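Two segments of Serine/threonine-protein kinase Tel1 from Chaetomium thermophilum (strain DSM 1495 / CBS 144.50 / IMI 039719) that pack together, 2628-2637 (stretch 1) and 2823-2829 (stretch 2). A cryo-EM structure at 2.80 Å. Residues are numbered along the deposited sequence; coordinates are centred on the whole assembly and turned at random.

Stretch 1, residues 2628-2637: AVSELLKLHR
Stretch 2 2823-2829: FTLDALR

Stretch 1 enters in a helix already under way, A2628 to L2632 at least, and its backbone bonds L2632 N to A2628 O (3.0 Å) and L2633 N to V2629 O (3.1 Å) hold that geometry. Stretch 2 is already helical at F2823 and remains so through L2828, tied by A2827 N to F2823 O (3.0 Å) and L2828 N to T2824 O (2.9 Å). No hydrogen bond joins the two; they meet through side-chain packing that buries 260 Å² in all.

V2629, chi1 t, directs its CA-to-CB bond toward stretch 2 and sets CG1 3.7 Å from L2828 CD2. S2630 points away, and E2631 OE2 makes a salt bridge with K2634 NZ at 3.0 Å. L2632 points toward stretch 2 but stops short of contact.

L2633 (phi/psi -61/-19) is the hub, touching three residues. Its CA-to-CB bond runs sideways, yet the mt rotamer brings the end of the side chain nearer: CD2 lies 4.1 Å from A2827 CB and 4.0 Å from L2828 CD2, and the closest approach to T2824 is CD1 to CG2 at 4.2 Å. L2828 does the same from its side, leaving sideways and closing in through an mt rotamer. T2824, chi1 m, presents CG2 here; its OG1 is hydrogen-bonded elsewhere in the structure.

K2634 (-79/-1) and L2635 (-97/7) do not touch stretch 2. H2636 then opens to an extended -124/145 at the N-cap position; H2636 CA lies 6.7 Å from A2827 CA, the closest backbone register. With chi1 m and chi2 -100°, its ring lays one face over the alanine methyl: A2827 CB sits 4.2 Å from the centroid of the H2636 ring, 19° off the normal, a CH-pi contact. R2637 resumes helical angles (-65/-40), out of reach. The rule is compact: aliphatic ends meet at methyl distance, and a small alanine serves both a leucine and a flat ring.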

# COMPACT_ATOMS: atom_id res chain seq x y z
N ALA A 2628 13.43 -22.47 -16.36
CA ALA A 2628 12.61 -22.63 -15.16
C ALA A 2628 12.14 -21.29 -14.61
O ALA A 2628 10.97 -21.14 -14.23
CB ALA A 2628 13.38 -23.40 -14.10
N VAL A 2629 13.02 -20.29 -14.57
CA VAL A 2629 12.59 -18.98 -14.08
C VAL A 2629 11.57 -18.34 -15.03
O VAL A 2629 10.58 -17.73 -14.59
CB VAL A 2629 13.81 -18.08 -13.85
CG1 VAL A 2629 13.38 -16.75 -13.31
CG2 VAL A 2629 14.76 -18.73 -12.89
N SER A 2630 11.77 -18.49 -16.33
CA SER A 2630 10.78 -17.96 -17.26
C SER A 2630 9.44 -18.67 -17.12
O SER A 2630 8.39 -18.06 -17.35
CB SER A 2630 11.28 -18.07 -18.69
OG SER A 2630 12.51 -17.38 -18.80
N GLU A 2631 9.44 -19.95 -16.75
CA GLU A 2631 8.18 -20.61 -16.44
C GLU A 2631 7.54 -20.03 -15.19
O GLU A 2631 6.31 -19.98 -15.09
CB GLU A 2631 8.39 -22.11 -16.27
CG GLU A 2631 8.54 -22.87 -17.55
CD GLU A 2631 7.23 -23.00 -18.30
OE1 GLU A 2631 6.17 -22.75 -17.69
OE2 GLU A 2631 7.25 -23.36 -19.49
N LEU A 2632 8.35 -19.62 -14.22
CA LEU A 2632 7.80 -18.91 -13.07
C LEU A 2632 7.08 -17.64 -13.49
O LEU A 2632 6.09 -17.25 -12.86
CB LEU A 2632 8.90 -18.54 -12.08
CG LEU A 2632 9.59 -19.64 -11.30
CD1 LEU A 2632 10.59 -19.01 -10.39
CD2 LEU A 2632 8.57 -20.42 -10.54
N LEU A 2633 7.57 -16.97 -14.52
CA LEU A 2633 6.94 -15.72 -14.93
C LEU A 2633 5.49 -15.87 -15.37
O LEU A 2633 4.77 -14.87 -15.41
CB LEU A 2633 7.72 -15.07 -16.07
CG LEU A 2633 9.02 -14.34 -15.75
CD1 LEU A 2633 9.46 -13.58 -16.97
CD2 LEU A 2633 8.82 -13.42 -14.58
N LYS A 2634 5.04 -17.07 -15.71
CA LYS A 2634 3.69 -17.26 -16.23
C LYS A 2634 2.60 -17.27 -15.17
O LYS A 2634 1.43 -17.43 -15.51
CB LYS A 2634 3.58 -18.58 -17.00
CG LYS A 2634 4.39 -18.64 -18.26
CD LYS A 2634 3.99 -19.86 -19.05
CE LYS A 2634 4.85 -20.03 -20.28
NZ LYS A 2634 6.21 -20.54 -19.95
N LEU A 2635 2.95 -17.13 -13.90
CA LEU A 2635 1.99 -17.26 -12.81
C LEU A 2635 1.46 -15.93 -12.34
O LEU A 2635 0.73 -15.89 -11.34
CB LEU A 2635 2.63 -18.00 -11.64
CG LEU A 2635 3.28 -19.34 -11.97
CD1 LEU A 2635 4.09 -19.81 -10.79
CD2 LEU A 2635 2.22 -20.35 -12.33
N HIS A 2636 1.79 -14.84 -13.01
CA HIS A 2636 1.41 -13.50 -12.58
C HIS A 2636 0.64 -12.80 -13.68
O HIS A 2636 0.92 -12.99 -14.86
CB HIS A 2636 2.63 -12.70 -12.18
CG HIS A 2636 3.40 -13.32 -11.06
ND1 HIS A 2636 3.28 -12.89 -9.76
CD2 HIS A 2636 4.26 -14.36 -11.03
CE1 HIS A 2636 4.05 -13.62 -8.98
NE2 HIS A 2636 4.66 -14.52 -9.73
N ARG A 2637 -0.33 -11.98 -13.28
CA ARG A 2637 -1.26 -11.42 -14.24
C ARG A 2637 -0.56 -10.50 -15.22
O ARG A 2637 -0.85 -10.54 -16.42
CB ARG A 2637 -2.38 -10.70 -13.49
CG ARG A 2637 -3.10 -9.64 -14.28
CD ARG A 2637 -4.49 -10.04 -14.67
NE ARG A 2637 -5.04 -9.12 -15.65
CZ ARG A 2637 -5.26 -9.42 -16.93
NH1 ARG A 2637 -5.75 -8.51 -17.75
NH2 ARG A 2637 -5.00 -10.64 -17.37
N PHE A 2823 7.49 -4.69 -14.66
CA PHE A 2823 6.62 -5.84 -14.45
C PHE A 2823 7.42 -7.12 -14.25
O PHE A 2823 7.11 -7.92 -13.38
CB PHE A 2823 5.66 -6.01 -15.62
CG PHE A 2823 4.64 -4.94 -15.73
CD1 PHE A 2823 3.99 -4.48 -14.61
CD2 PHE A 2823 4.32 -4.40 -16.95
CE1 PHE A 2823 3.05 -3.49 -14.71
CE2 PHE A 2823 3.38 -3.41 -17.05
CZ PHE A 2823 2.75 -2.95 -15.93
N THR A 2824 8.47 -7.32 -15.06
CA THR A 2824 9.30 -8.50 -14.90
C THR A 2824 9.95 -8.53 -13.53
O THR A 2824 9.91 -9.55 -12.84
CB THR A 2824 10.38 -8.53 -15.99
OG1 THR A 2824 9.77 -8.34 -17.27
CG2 THR A 2824 11.08 -9.85 -15.99
N LEU A 2825 10.58 -7.43 -13.13
CA LEU A 2825 11.28 -7.42 -11.85
C LEU A 2825 10.31 -7.56 -10.69
O LEU A 2825 10.62 -8.22 -9.69
CB LEU A 2825 12.09 -6.14 -11.71
CG LEU A 2825 12.89 -6.03 -10.42
CD1 LEU A 2825 13.92 -7.12 -10.37
CD2 LEU A 2825 13.53 -4.68 -10.31
N ASP A 2826 9.13 -6.96 -10.80
CA ASP A 2826 8.14 -7.10 -9.75
C ASP A 2826 7.66 -8.53 -9.61
O ASP A 2826 7.46 -9.01 -8.50
CB ASP A 2826 6.97 -6.17 -10.04
CG ASP A 2826 6.05 -6.03 -8.87
OD1 ASP A 2826 6.43 -6.43 -7.75
OD2 ASP A 2826 4.93 -5.52 -9.06
N ALA A 2827 7.47 -9.23 -10.73
CA ALA A 2827 7.09 -10.63 -10.65
C ALA A 2827 8.24 -11.50 -10.16
O ALA A 2827 8.00 -12.54 -9.54
CB ALA A 2827 6.60 -11.13 -12.00
N LEU A 2828 9.48 -11.11 -10.43
CA LEU A 2828 10.61 -11.92 -9.99
C LEU A 2828 10.82 -11.82 -8.50
O LEU A 2828 11.07 -12.83 -7.84
CB LEU A 2828 11.88 -11.51 -10.72
CG LEU A 2828 12.12 -12.08 -12.11
CD1 LEU A 2828 13.47 -11.67 -12.62
CD2 LEU A 2828 11.99 -13.58 -12.09
N ARG A 2829 10.74 -10.62 -7.94
CA ARG A 2829 10.95 -10.53 -6.50
C ARG A 2829 9.73 -10.96 -5.70
O ARG A 2829 9.80 -10.98 -4.47
CB ARG A 2829 11.38 -9.12 -6.09
CG ARG A 2829 10.52 -8.04 -6.60
CD ARG A 2829 10.64 -6.79 -5.78
NE ARG A 2829 11.90 -6.09 -5.96
CZ ARG A 2829 12.11 -4.86 -5.52
NH1 ARG A 2829 13.28 -4.27 -5.72
NH2 ARG A 2829 11.15 -4.21 -4.89